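Local coordinates for 3-oxoacyl-(Acyl-carrier protein) synthase (Burkholderia xenovorans, PDB 4EFI), which probably acts as a 3-oxoacyl-[acyl-carrier-protein] synthase of the KAS III type, an acyltransferase that would condense an acyl group with a malonyl unit on acyl carrier protein, at residues Val22-Pro27 against Ile306-Thr311; Arg259-Tyr264 against Gly285-Arg290; Asp265-His270 against Gly326-Gly331; Ile310-Lys315 against Val349-Thr354. One frame throughout, in Å; residues are numbered along the deposited sequence.

Interaction 1 (Val22-Pro27 against Ile306-Thr311); sequences VVSCVP and IPLLIT
Ser24 and Thr311 join a strand of one sheet to helix 305-313, whose residues 306-311 are buried and which is sandwiched between two mixed sheets in the manner of the thiolase fold. Segment 306-311 of that helix crosses strand 22-26 at -105°, with the two axes 7.7 Å apart at closest approach. Ser24 OG is anti to the carbonyl carbon (chi1 -59°) and meets Thr311 OG1 in a hydrogen bond of 2.8 Å whose donor cannot be assigned. Thr311 OG1 sits between its own backbone N and carbonyl carbon (chi1 67°), while Thr311 CG2 lies anti to the carbonyl carbon and reaches the strand beside the hydroxyl. That methyl packs 3.6 Å from Val22 CG1 and also touches the Val22 carbonyl oxygen, so the two branches of one threonine serve a polar and an apolar neighbour. Val22 CG1 further meets Pro307 CB at 4.1 Å, the two side chains crossing at about a right angle. On the other flank of Ser24, Leu308 CD1 comes within 3.5 Å of Ser24 CB and lies 4.1 Å from Val26 CG1. Thr178 and Thr180 of strand 176-184 extend this surface, touching Ser24 and Val22 respectively. All the touching residues are buried, and the Ser24-Thr311 bond gives each hydroxyl a partner. Thr351 OG1 gives Thr311 OG1 a second, and Leu308 O, one helical turn back, is a further possible acceptor, so the single proton of this buried threonine hydroxyl remains unassigned among several neighbours.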
loop_
_atom_site.group_PDB
_atom_site.type_symbol
_atom_site.label_atom_id
_atom_site.label_comp_id
_atom_site.label_asym_id
_atom_site.label_seq_id
_atom_site.Cartn_x
_atom_site.Cartn_y
_atom_site.Cartn_z
ATOM N N VAL A 22 11.235 -6.958 4.709
ATOM C CA VAL A 22 10.421 -6.273 3.698
ATOM C C VAL A 22 11.350 -5.817 2.563
ATOM O O VAL A 22 12.392 -5.214 2.815
ATOM C CB VAL A 22 9.732 -5.003 4.252
ATOM C CG1 VAL A 22 8.782 -4.403 3.205
ATOM C CG2 VAL A 22 8.997 -5.260 5.551
ATOM N N VAL A 23 11.008 -6.157 1.326
ATOM C CA VAL A 23 11.726 -5.622 0.177
ATOM C C VAL A 23 10.733 -4.976 -0.796
ATOM O O VAL A 23 9.651 -5.545 -1.073
ATOM C CB VAL A 23 12.527 -6.705 -0.568
ATOM C CG1 VAL A 23 13.174 -6.163 -1.831
ATOM C CG2 VAL A 23 13.585 -7.294 0.349
ATOM N N SER A 24 11.112 -3.838 -1.353
ATOM C CA SER A 24 10.333 -3.167 -2.396
ATOM C C SER A 24 11.109 -3.214 -3.691
ATOM O O SER A 24 12.345 -3.091 -3.673
ATOM C CB SER A 24 10.085 -1.706 -2.040
ATOM O OG SER A 24 9.388 -1.570 -0.817
ATOM N N CYS A 25 10.402 -3.323 -4.803
ATOM C CA CYS A 25 10.987 -3.247 -6.139
ATOM C C CYS A 25 10.204 -2.224 -6.949
ATOM O O CYS A 25 8.966 -2.304 -7.083
ATOM C CB CYS A 25 10.934 -4.606 -6.845
ATOM S SG CYS A 25 11.637 -4.570 -8.517
ATOM N N VAL A 26 10.906 -1.245 -7.498
ATOM C CA VAL A 26 10.316 -0.212 -8.337
ATOM C C VAL A 26 10.847 -0.310 -9.764
ATOM O O VAL A 26 11.969 -0.755 -9.991
ATOM C CB VAL A 26 10.574 1.210 -7.792
ATOM C CG1 VAL A 26 9.886 1.379 -6.471
ATOM C CG2 VAL A 26 12.092 1.529 -7.673
ATOM N N PRO A 27 10.049 0.099 -10.755
ATOM C CA PRO A 27 10.575 0.202 -12.119
ATOM C C PRO A 27 11.801 1.092 -12.154
ATOM O O PRO A 27 11.872 2.112 -11.490
ATOM C CB PRO A 27 9.394 0.812 -12.903
ATOM C CG PRO A 27 8.201 0.353 -12.150
ATOM C CD PRO A 27 8.623 0.433 -10.694
ATOM N N ILE A 306 2.746 1.995 1.847
ATOM C CA ILE A 306 3.283 1.819 3.193
ATOM C C ILE A 306 4.547 0.945 3.239
ATOM O O ILE A 306 5.550 1.336 3.818
ATOM C CB ILE A 306 2.186 1.343 4.182
ATOM C CG1 ILE A 306 1.151 2.455 4.377
ATOM C CG2 ILE A 306 2.824 0.931 5.499
ATOM C CD1 ILE A 306 -0.088 2.037 5.153
ATOM N N PRO A 307 4.528 -0.253 2.626
ATOM C CA PRO A 307 5.779 -1.026 2.655
ATOM C C PRO A 307 6.937 -0.316 1.930
ATOM O O PRO A 307 8.087 -0.419 2.357
ATOM C CB PRO A 307 5.402 -2.365 1.994
ATOM C CG PRO A 307 4.129 -2.107 1.259
ATOM C CD PRO A 307 3.419 -1.033 2.073
ATOM N N LEU A 308 6.641 0.444 0.880
ATOM C CA LEU A 308 7.687 1.208 0.188
ATOM C C LEU A 308 8.239 2.284 1.126
ATOM O O LEU A 308 9.459 2.501 1.213
ATOM C CB LEU A 308 7.150 1.818 -1.114
ATOM C CG LEU A 308 8.177 2.603 -1.944
ATOM C CD1 LEU A 308 9.308 1.731 -2.436
ATOM C CD2 LEU A 308 7.445 3.282 -3.100
ATOM N N LEU A 309 7.364 2.896 1.904
ATOM C CA LEU A 309 7.764 3.888 2.888
ATOM C C LEU A 309 8.692 3.239 3.932
ATOM O O LEU A 309 9.713 3.825 4.326
ATOM C CB LEU A 309 6.516 4.485 3.538
ATOM C CG LEU A 309 6.636 5.782 4.307
ATOM C CD1 LEU A 309 7.035 6.906 3.400
ATOM C CD2 LEU A 309 5.284 6.041 4.937
ATOM N N ILE A 310 8.353 2.033 4.388
ATOM C CA ILE A 310 9.205 1.324 5.338
ATOM C C ILE A 310 10.588 1.125 4.742
ATOM O O ILE A 310 11.590 1.401 5.387
ATOM C CB ILE A 310 8.601 -0.040 5.733
ATOM C CG1 ILE A 310 7.301 0.177 6.493
ATOM C CG2 ILE A 310 9.594 -0.883 6.548
ATOM C CD1 ILE A 310 6.494 -1.066 6.739
ATOM N N THR A 311 10.669 0.617 3.515
ATOM C CA THR A 311 11.987 0.277 2.976
ATOM C C THR A 311 12.827 1.499 2.638
ATOM O O THR A 311 14.041 1.486 2.859
ATOM C CB THR A 311 11.940 -0.720 1.787
ATOM O OG1 THR A 311 11.319 -0.121 0.640
ATOM C CG2 THR A 311 11.195 -1.974 2.162
#

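Interaction 2 (Arg259-Tyr264 against Gly285-Arg290); sequences RDKDSY and GLPAER
Lys261 and Asp262 reach from the loop before strand 266-269 to Gly285-Arg290, the loop that begins with the Schellman motif ending helix 274-283. Their side chains take different routes. Lys261 lies obliquely across Leu286, with Lys261 CD 4.0 Å from Leu286 CD2. Its chain is extended to CD and then turns at chi3 (-66°), which places CE beside the end of the helix. The ammonium finishes at the carbonyl of the Schellman glycine: Lys261 NZ donates to Gly285 O at 3.0 Å, from above the carbonyl plane. Asp262, by contrast, crosses Arg290 at about a right angle, the carboxylate and guanidinium planes being 33° apart. This salt bridge is long and poorly aimed, since Arg290 NH1 is 3.3 Å from Asp262 OD1 and the bond is weak, with 130° at the hydrogen. The firmer hold on the guanidinium comes from its own neighbour: Arg290 grips Glu289 OE2 side-on through NE (2.9 Å) and NH2 (2.8 Å), NE coming from above the carboxylate plane and NH2 nearly in line with the C-O bond. Glu289 OE2 lies in the guanidinium plane, whereas Pro287 CG covers one face over its centre. Arg290 thus stands between two carboxylates, whose charges it would partly offset. Leu286 and Lys261 both touch Phe267 of strand 266-269, tying the two loops to the sheet. A bridging water completes the link, accepting from Arg290 NH1 at 2.6 Å and donating to both Lys261 O and Tyr264 O, each 2.8 Å away.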
loop_
_atom_site.group_PDB
_atom_site.type_symbol
_atom_site.label_atom_id
_atom_site.label_comp_id
_atom_site.label_asym_id
_atom_site.label_seq_id
_atom_site.Cartn_x
_atom_site.Cartn_y
_atom_site.Cartn_z
ATOM N N ARG A 259 0.098 2.406 23.965
ATOM C CA ARG A 259 1.354 3.163 23.998
ATOM C C ARG A 259 1.125 4.656 23.760
ATOM O O ARG A 259 0.354 5.053 22.886
ATOM C CB ARG A 259 2.327 2.634 22.934
ATOM C CG ARG A 259 2.860 1.233 23.194
ATOM C CD ARG A 259 3.909 1.232 24.295
ATOM N NE ARG A 259 5.109 1.968 23.897
ATOM C CZ ARG A 259 6.196 1.417 23.361
ATOM N NH1 ARG A 259 6.271 0.107 23.163
ATOM N NH2 ARG A 259 7.222 2.185 23.030
ATOM N N ASP A 260 1.833 5.484 24.520
ATOM C CA ASP A 260 1.753 6.928 24.349
ATOM C C ASP A 260 2.185 7.337 22.954
ATOM O O ASP A 260 3.135 6.779 22.393
ATOM C CB ASP A 260 2.654 7.631 25.367
ATOM N N LYS A 261 1.482 8.315 22.397
ATOM C CA LYS A 261 1.776 8.860 21.085
ATOM C C LYS A 261 3.268 9.191 20.881
ATOM O O LYS A 261 3.838 8.901 19.836
ATOM C CB LYS A 261 0.925 10.116 20.875
ATOM C CG LYS A 261 1.094 10.781 19.528
ATOM C CD LYS A 261 0.377 12.130 19.481
ATOM C CE LYS A 261 -1.130 11.987 19.583
ATOM N NZ LYS A 261 -1.799 13.323 19.708
ATOM N N ASP A 262 3.909 9.784 21.887
ATOM C CA ASP A 262 5.295 10.223 21.725
ATOM C C ASP A 262 6.317 9.091 21.864
ATOM O O ASP A 262 7.519 9.307 21.687
ATOM C CB ASP A 262 5.596 11.382 22.688
ATOM C CG ASP A 262 5.016 12.707 22.198
ATOM O OD1 ASP A 262 4.952 12.912 20.966
ATOM O OD2 ASP A 262 4.629 13.543 23.036
ATOM N N SER A 263 5.851 7.882 22.141
ATOM C CA SER A 263 6.732 6.718 22.171
ATOM C C SER A 263 6.745 5.923 20.847
ATOM O O SER A 263 7.438 4.914 20.735
ATOM C CB SER A 263 6.361 5.791 23.319
ATOM O OG SER A 263 5.177 5.073 23.045
ATOM N N TYR A 264 5.967 6.352 19.856
ATOM C CA TYR A 264 6.049 5.763 18.522
ATOM C C TYR A 264 7.261 6.312 17.784
ATOM O O TYR A 264 7.595 7.489 17.903
ATOM C CB TYR A 264 4.797 6.074 17.713
ATOM C CG TYR A 264 3.627 5.171 18.059
ATOM C CD1 TYR A 264 2.934 5.314 19.246
ATOM C CD2 TYR A 264 3.221 4.172 17.184
ATOM C CE1 TYR A 264 1.889 4.490 19.566
ATOM C CE2 TYR A 264 2.166 3.337 17.502
ATOM C CZ TYR A 264 1.510 3.508 18.677
ATOM O OH TYR A 264 0.473 2.658 18.981
ATOM N N GLY A 285 -2.984 15.447 15.575
ATOM C CA GLY A 285 -2.020 15.913 16.558
ATOM C C GLY A 285 -0.742 15.099 16.580
ATOM O O GLY A 285 -0.179 14.813 17.638
ATOM N N LEU A 286 -0.276 14.715 15.399
ATOM C CA LEU A 286 0.929 13.929 15.297
ATOM C C LEU A 286 2.088 14.815 14.934
ATOM O O LEU A 286 1.959 15.719 14.115
ATOM C CB LEU A 286 0.792 12.838 14.230
ATOM C CG LEU A 286 -0.357 11.849 14.401
ATOM C CD1 LEU A 286 -0.350 10.892 13.216
ATOM C CD2 LEU A 286 -0.264 11.087 15.699
ATOM N N PRO A 287 3.244 14.551 15.538
ATOM C CA PRO A 287 4.451 15.320 15.242
ATOM C C PRO A 287 4.947 15.046 13.817
ATOM O O PRO A 287 5.242 13.907 13.453
ATOM C CB PRO A 287 5.445 14.837 16.315
ATOM C CG PRO A 287 4.929 13.472 16.715
ATOM C CD PRO A 287 3.457 13.506 16.559
ATOM N N ALA A 288 5.043 16.093 13.007
ATOM C CA ALA A 288 5.307 15.956 11.582
ATOM C C ALA A 288 6.614 15.232 11.272
ATOM O O ALA A 288 6.707 14.478 10.299
ATOM C CB ALA A 288 5.275 17.316 10.903
ATOM N N GLU A 289 7.630 15.421 12.103
ATOM C CA GLU A 289 8.901 14.756 11.846
ATOM C C GLU A 289 8.796 13.227 12.001
ATOM O O GLU A 289 9.618 12.478 11.477
ATOM C CB GLU A 289 10.003 15.334 12.743
ATOM C CG GLU A 289 9.997 14.856 14.194
ATOM C CD GLU A 289 8.965 15.515 15.084
ATOM O OE1 GLU A 289 8.147 16.355 14.628
ATOM O OE2 GLU A 289 8.984 15.176 16.284
ATOM N N ARG A 290 7.770 12.756 12.701
ATOM C CA ARG A 290 7.577 11.323 12.870
ATOM C C ARG A 290 6.545 10.747 11.900
ATOM O O ARG A 290 6.045 9.633 12.094
ATOM C CB ARG A 290 7.214 11.012 14.302
ATOM C CG ARG A 290 8.466 10.861 15.149
ATOM C CD ARG A 290 8.229 11.047 16.632
ATOM N NE ARG A 290 8.184 12.444 17.053
ATOM C CZ ARG A 290 7.832 12.815 18.282
ATOM N NH1 ARG A 290 7.470 11.896 19.160
ATOM N NH2 ARG A 290 7.823 14.097 18.641
HETATM O O HOH W 1 6.097 9.781 18.351
#

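Interaction 3 (Asp265-His270 against Gly326-Gly331); sequences DAFLFH and GMFGFG
Four backbone hydrogen bonds register Ala266-His270 against Gly326-Phe328 as parallel neighbours in a mixed sheet of the thiolase fold. Gly326 N binds Ala266 O, Leu268 N binds Gly326 O (2.8 Å), Phe328 N binds Leu268 O (2.8 Å), and His270 N binds Phe328 O. The strand axes are 4.6 Å apart and only 16° from parallel. Leu268 and Met327 lie side by side on one face, Leu268 CD1 being 4.1 Å from Met327 CG, and both touch Ile310 of helix 305-313. The other face is aromatic and packs on helix 235-257. There Phe328 CD2 lies 3.8 Å above one face of the Phe269 ring, toward its rim, with the ring planes 33° apart. Phe328 CE2 and Phe267 CD1 meet edge to edge (4.2 Å) beside Gly326, which has no side chain to crowd them. Phe330 CE1 meets the edge of the Phe269 ring. His270, just after strand 266-269, touches Cys128 and Asn300, consistent with the Cys-His-Asn active site of KAS III enzymes. His270 ND1 is hydrogen-bonded to Ser305 OG. Its imidazole directs an edge at the face of Phe330 (planes at 74°), while His270 CB sits over that face, offset toward the rim, 4.0 Å from Phe330 CE1.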
loop_
_atom_site.group_PDB
_atom_site.type_symbol
_atom_site.label_atom_id
_atom_site.label_comp_id
_atom_site.label_asym_id
_atom_site.label_seq_id
_atom_site.Cartn_x
_atom_site.Cartn_y
_atom_site.Cartn_z
ATOM N N ASP A 265 7.905 5.457 17.008
ATOM C CA ASP A 265 9.035 5.867 16.202
ATOM C C ASP A 265 8.590 6.461 14.880
ATOM O O ASP A 265 9.262 7.321 14.307
ATOM C CB ASP A 265 9.990 4.689 16.002
ATOM C CG ASP A 265 10.643 4.289 17.290
ATOM O OD1 ASP A 265 11.430 5.109 17.819
ATOM O OD2 ASP A 265 10.333 3.217 17.857
ATOM N N ALA A 266 7.461 6.003 14.366
ATOM C CA ALA A 266 6.918 6.538 13.123
ATOM C C ALA A 266 5.444 6.208 12.993
ATOM O O ALA A 266 4.982 5.158 13.450
ATOM C CB ALA A 266 7.674 6.008 11.914
ATOM N N PHE A 267 4.736 7.104 12.312
ATOM C CA PHE A 267 3.361 6.924 11.873
ATOM C C PHE A 267 3.395 6.896 10.351
ATOM O O PHE A 267 3.680 7.911 9.715
ATOM C CB PHE A 267 2.495 8.088 12.360
ATOM C CG PHE A 267 2.512 8.259 13.872
ATOM C CD1 PHE A 267 1.742 7.451 14.698
ATOM C CD2 PHE A 267 3.322 9.209 14.456
ATOM C CE1 PHE A 267 1.782 7.619 16.086
ATOM C CE2 PHE A 267 3.359 9.363 15.818
ATOM C CZ PHE A 267 2.599 8.570 16.631
ATOM N N LEU A 268 3.121 5.725 9.786
ATOM C CA LEU A 268 3.267 5.468 8.356
ATOM C C LEU A 268 1.911 5.529 7.694
ATOM O O LEU A 268 1.087 4.632 7.909
ATOM C CB LEU A 268 3.877 4.088 8.178
ATOM C CG LEU A 268 5.210 3.893 8.893
ATOM C CD1 LEU A 268 5.565 2.430 8.958
ATOM C CD2 LEU A 268 6.294 4.670 8.163
ATOM N N PHE A 269 1.669 6.576 6.916
ATOM C CA PHE A 269 0.412 6.754 6.215
ATOM C C PHE A 269 0.548 6.387 4.763
ATOM O O PHE A 269 1.574 6.643 4.131
ATOM C CB PHE A 269 -0.033 8.215 6.267
ATOM C CG PHE A 269 -0.551 8.654 7.609
ATOM C CD1 PHE A 269 0.327 9.009 8.614
ATOM C CD2 PHE A 269 -1.909 8.686 7.875
ATOM C CE1 PHE A 269 -0.139 9.407 9.874
ATOM C CE2 PHE A 269 -2.379 9.084 9.120
ATOM C CZ PHE A 269 -1.484 9.445 10.118
ATOM N N HIS A 270 -0.527 5.866 4.195
ATOM C CA HIS A 270 -0.628 5.774 2.760
ATOM C C HIS A 270 -0.319 7.133 2.182
ATOM O O HIS A 270 -0.839 8.157 2.662
ATOM C CB HIS A 270 -2.023 5.333 2.358
ATOM C CG HIS A 270 -2.338 5.591 0.914
ATOM N ND1 HIS A 270 -1.577 5.116 -0.084
ATOM C CD2 HIS A 270 -3.360 6.318 0.318
ATOM C CE1 HIS A 270 -2.088 5.509 -1.259
ATOM N NE2 HIS A 270 -3.179 6.244 -1.011
ATOM N N GLY A 326 2.979 2.776 13.869
ATOM C CA GLY A 326 1.570 2.812 13.507
ATOM C C GLY A 326 1.468 2.952 12.004
ATOM O O GLY A 326 2.279 3.650 11.395
ATOM N N MET A 327 0.506 2.265 11.398
ATOM C CA MET A 327 0.347 2.239 9.937
ATOM C C MET A 327 -1.108 2.527 9.625
ATOM O O MET A 327 -1.980 1.968 10.272
ATOM C CB MET A 327 0.727 0.878 9.353
ATOM C CG MET A 327 2.117 0.443 9.722
ATOM S SD MET A 327 2.514 -1.142 9.001
ATOM C CE MET A 327 4.060 -1.546 9.821
ATOM N N PHE A 328 -1.371 3.417 8.674
ATOM C CA PHE A 328 -2.738 3.858 8.385
ATOM C C PHE A 328 -2.951 3.930 6.895
ATOM O O PHE A 328 -2.329 4.740 6.225
ATOM C CB PHE A 328 -2.990 5.227 9.034
ATOM C CG PHE A 328 -2.684 5.244 10.497
ATOM C CD1 PHE A 328 -3.585 4.709 11.407
ATOM C CD2 PHE A 328 -1.462 5.692 10.954
ATOM C CE1 PHE A 328 -3.288 4.664 12.755
ATOM C CE2 PHE A 328 -1.156 5.648 12.309
ATOM C CZ PHE A 328 -2.079 5.144 13.204
ATOM N N GLY A 329 -3.833 3.069 6.397
ATOM C CA GLY A 329 -4.171 3.029 4.989
ATOM C C GLY A 329 -5.630 3.385 4.803
ATOM O O GLY A 329 -6.470 3.051 5.632
ATOM N N PHE A 330 -5.921 4.103 3.728
ATOM C CA PHE A 330 -7.275 4.546 3.443
ATOM C C PHE A 330 -7.429 4.753 1.944
ATOM O O PHE A 330 -6.456 5.037 1.253
ATOM C CB PHE A 330 -7.530 5.862 4.174
ATOM C CG PHE A 330 -6.363 6.801 4.119
ATOM C CD1 PHE A 330 -5.296 6.648 4.985
ATOM C CD2 PHE A 330 -6.320 7.817 3.182
ATOM C CE1 PHE A 330 -4.213 7.501 4.928
ATOM C CE2 PHE A 330 -5.239 8.673 3.121
ATOM C CZ PHE A 330 -4.185 8.514 3.995
ATOM N N GLY A 331 -8.653 4.643 1.445
ATOM C CA GLY A 331 -8.911 4.861 0.035
ATOM C C GLY A 331 -10.050 4.014 -0.492
ATOM O O GLY A 331 -11.149 4.042 0.050
#

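Interaction 4 (Ile310-Lys315 against Val349-Thr354); sequences ITTELK and VDTIET
Ile310 meets Val349 through its backbone: Ile310 O lies 4.1 Å from Val349 CG1, while the end of the isoleucine side chain leads away from strand 349-353 and touches Leu268 in the other sheet. Thr311 comes next and meets all three of Val349, Asp350 and Thr351. Val349 CG1 packs 3.7 Å from Thr311 CA, and Thr311 CG2 borders Asp350 O. Thr311 OG1 and Thr351 OG1 are 2.8 Å apart in a hydrogen bond whose direction is undecided. A water runs alongside this pair, donating to Thr311 O and also bonded to Thr351 OG1, so that the strand hydroxyl is tied to the threonine of the helix both directly and through solvent. Thr312 CG2 lies 3.5 Å from Thr351 OG1 and also borders Thr351 CG2; its hydroxyl donates to Glu313 OE2, on the anti lone pair, at 2.7 Å, and also bonds Asn294 ND2. Past the end of helix 305-313, Lys315 returns to the strand. Its chain runs extended as far as CE, passing Val349 O with Lys315 CD only 3.2 Å away, and the turn at chi4 (60°) then brings the ammonium back to the same oxygen. Lys315 NZ donates to Val349 O at 2.8 Å, the C=O...N angle of 166° placing it nearly along the C=O axis. Asp350 OD1 is 4.3 Å from Lys315 NZ, beyond a salt bridge, although the opposite charges probably attract. Strand 349-353 is the outermost of its sheet within the chain, paired with strand 17-26, and its packing against helix 305-313, between the two sheets, fits the layered alpha-beta thiolase fold.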
loop_
_atom_site.group_PDB
_atom_site.type_symbol
_atom_site.label_atom_id
_atom_site.label_comp_id
_atom_site.label_asym_id
_atom_site.label_seq_id
_atom_site.Cartn_x
_atom_site.Cartn_y
_atom_site.Cartn_z
ATOM N N ILE A 310 8.353 2.033 4.388
ATOM C CA ILE A 310 9.205 1.324 5.338
ATOM C C ILE A 310 10.588 1.125 4.742
ATOM O O ILE A 310 11.590 1.401 5.387
ATOM C CB ILE A 310 8.601 -0.040 5.733
ATOM C CG1 ILE A 310 7.301 0.177 6.493
ATOM C CG2 ILE A 310 9.594 -0.883 6.548
ATOM C CD1 ILE A 310 6.494 -1.066 6.739
ATOM N N THR A 311 10.669 0.617 3.515
ATOM C CA THR A 311 11.987 0.277 2.976
ATOM C C THR A 311 12.827 1.499 2.638
ATOM O O THR A 311 14.041 1.486 2.859
ATOM C CB THR A 311 11.940 -0.720 1.787
ATOM O OG1 THR A 311 11.319 -0.121 0.640
ATOM C CG2 THR A 311 11.195 -1.974 2.162
ATOM N N THR A 312 12.228 2.556 2.112
ATOM C CA THR A 312 13.003 3.720 1.721
ATOM C C THR A 312 13.319 4.645 2.894
ATOM O O THR A 312 14.338 5.349 2.851
ATOM C CB THR A 312 12.348 4.552 0.588
ATOM O OG1 THR A 312 11.181 5.218 1.069
ATOM C CG2 THR A 312 11.997 3.707 -0.598
ATOM N N GLU A 313 12.483 4.662 3.938
ATOM C CA GLU A 313 12.668 5.635 5.023
ATOM C C GLU A 313 13.168 5.028 6.327
ATOM O O GLU A 313 13.805 5.744 7.113
ATOM C CB GLU A 313 11.373 6.417 5.294
ATOM C CG GLU A 313 10.770 7.117 4.083
ATOM C CD GLU A 313 11.768 7.921 3.292
ATOM O OE1 GLU A 313 12.287 8.919 3.842
ATOM O OE2 GLU A 313 12.029 7.602 2.109
ATOM N N LEU A 314 12.894 3.753 6.580
ATOM C CA LEU A 314 13.181 3.167 7.886
ATOM C C LEU A 314 14.232 2.073 7.874
ATOM O O LEU A 314 14.524 1.503 8.930
ATOM C CB LEU A 314 11.898 2.644 8.549
ATOM C CG LEU A 314 10.802 3.669 8.854
ATOM C CD1 LEU A 314 9.624 3.021 9.569
ATOM C CD2 LEU A 314 11.346 4.813 9.697
ATOM N N LYS A 315 14.879 1.827 6.733
ATOM C CA LYS A 315 15.900 0.776 6.659
ATOM C C LYS A 315 16.990 0.919 7.713
ATOM O O LYS A 315 17.305 -0.028 8.436
ATOM C CB LYS A 315 16.534 0.775 5.258
ATOM C CG LYS A 315 17.732 -0.157 5.080
ATOM C CD LYS A 315 18.222 -0.133 3.616
ATOM C CE LYS A 315 19.506 -0.910 3.408
ATOM N NZ LYS A 315 19.357 -2.349 3.762
ATOM N N VAL A 349 15.737 -5.276 4.864
ATOM C CA VAL A 349 14.843 -4.184 4.521
ATOM C C VAL A 349 15.539 -3.482 3.364
ATOM O O VAL A 349 16.638 -2.943 3.547
ATOM C CB VAL A 349 14.691 -3.194 5.683
ATOM C CG1 VAL A 349 13.799 -2.023 5.276
ATOM C CG2 VAL A 349 14.156 -3.902 6.921
ATOM N N ASP A 350 14.976 -3.501 2.163
ATOM C CA ASP A 350 15.702 -3.025 0.987
ATOM C C ASP A 350 14.756 -2.545 -0.092
ATOM O O ASP A 350 13.603 -2.931 -0.107
ATOM C CB ASP A 350 16.598 -4.130 0.439
ATOM C CG ASP A 350 17.976 -3.623 0.028
ATOM O OD1 ASP A 350 18.128 -2.416 -0.307
ATOM O OD2 ASP A 350 18.910 -4.448 0.056
ATOM N N THR A 351 15.276 -1.696 -0.969
ATOM C CA THR A 351 14.561 -1.184 -2.127
ATOM C C THR A 351 15.448 -1.435 -3.339
ATOM O O THR A 351 16.614 -1.009 -3.351
ATOM C CB THR A 351 14.260 0.322 -2.022
ATOM O OG1 THR A 351 13.649 0.608 -0.761
ATOM C CG2 THR A 351 13.350 0.749 -3.129
ATOM N N ILE A 352 14.942 -2.167 -4.328
ATOM C CA ILE A 352 15.679 -2.501 -5.539
ATOM C C ILE A 352 14.885 -1.995 -6.735
ATOM O O ILE A 352 13.735 -1.591 -6.601
ATOM C CB ILE A 352 15.905 -4.027 -5.670
ATOM C CG1 ILE A 352 14.574 -4.790 -5.725
ATOM C CG2 ILE A 352 16.730 -4.532 -4.484
ATOM C CD1 ILE A 352 14.713 -6.274 -6.060
ATOM N N GLU A 353 15.486 -2.034 -7.914
ATOM C CA GLU A 353 14.744 -1.698 -9.116
ATOM C C GLU A 353 14.775 -2.834 -10.106
ATOM O O GLU A 353 15.549 -3.789 -9.972
ATOM C CB GLU A 353 15.201 -0.368 -9.724
ATOM C CG GLU A 353 16.586 -0.333 -10.190
ATOM C CD GLU A 353 17.059 1.073 -10.675
ATOM O OE1 GLU A 353 16.377 2.132 -10.534
ATOM O OE2 GLU A 353 18.180 1.108 -11.229
ATOM N N THR A 354 13.898 -2.757 -11.089
ATOM C CA THR A 354 13.868 -3.750 -12.141
ATOM C C THR A 354 15.136 -3.711 -12.987
ATOM O O THR A 354 15.918 -2.741 -12.927
ATOM C CB THR A 354 12.680 -3.510 -13.085
ATOM O OG1 THR A 354 12.753 -2.179 -13.623
ATOM C CG2 THR A 354 11.360 -3.682 -12.365
ATOM O OXT THR A 354 15.371 -4.646 -13.760
HETATM O O HOH W 2 15.842 1.245 0.784
#

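Overall arrangement
Interactions 1 and 4 are nearly one site: their centres lie 5 Å apart, they share Ile310 and Thr311, and their strands pair, with Ser24 O 2.8 Å from Ile352 N. Helix 305-313 carries this site across to the other sheet, where Ile310 CG1 packs 3.8 Å from Leu268 CD1 in interaction 3, whose centre is about 14 Å from that of interaction 1. Interaction 2 lies at the far edge of that sheet, joined by Arg290 O to Phe267 N (2.9 Å, a probable hydrogen bond); its centre is about 23 Å from those of interactions 1 and 4. His270, which touches Cys128 and Asn300 and is probably part of the active site, belongs to interaction 3.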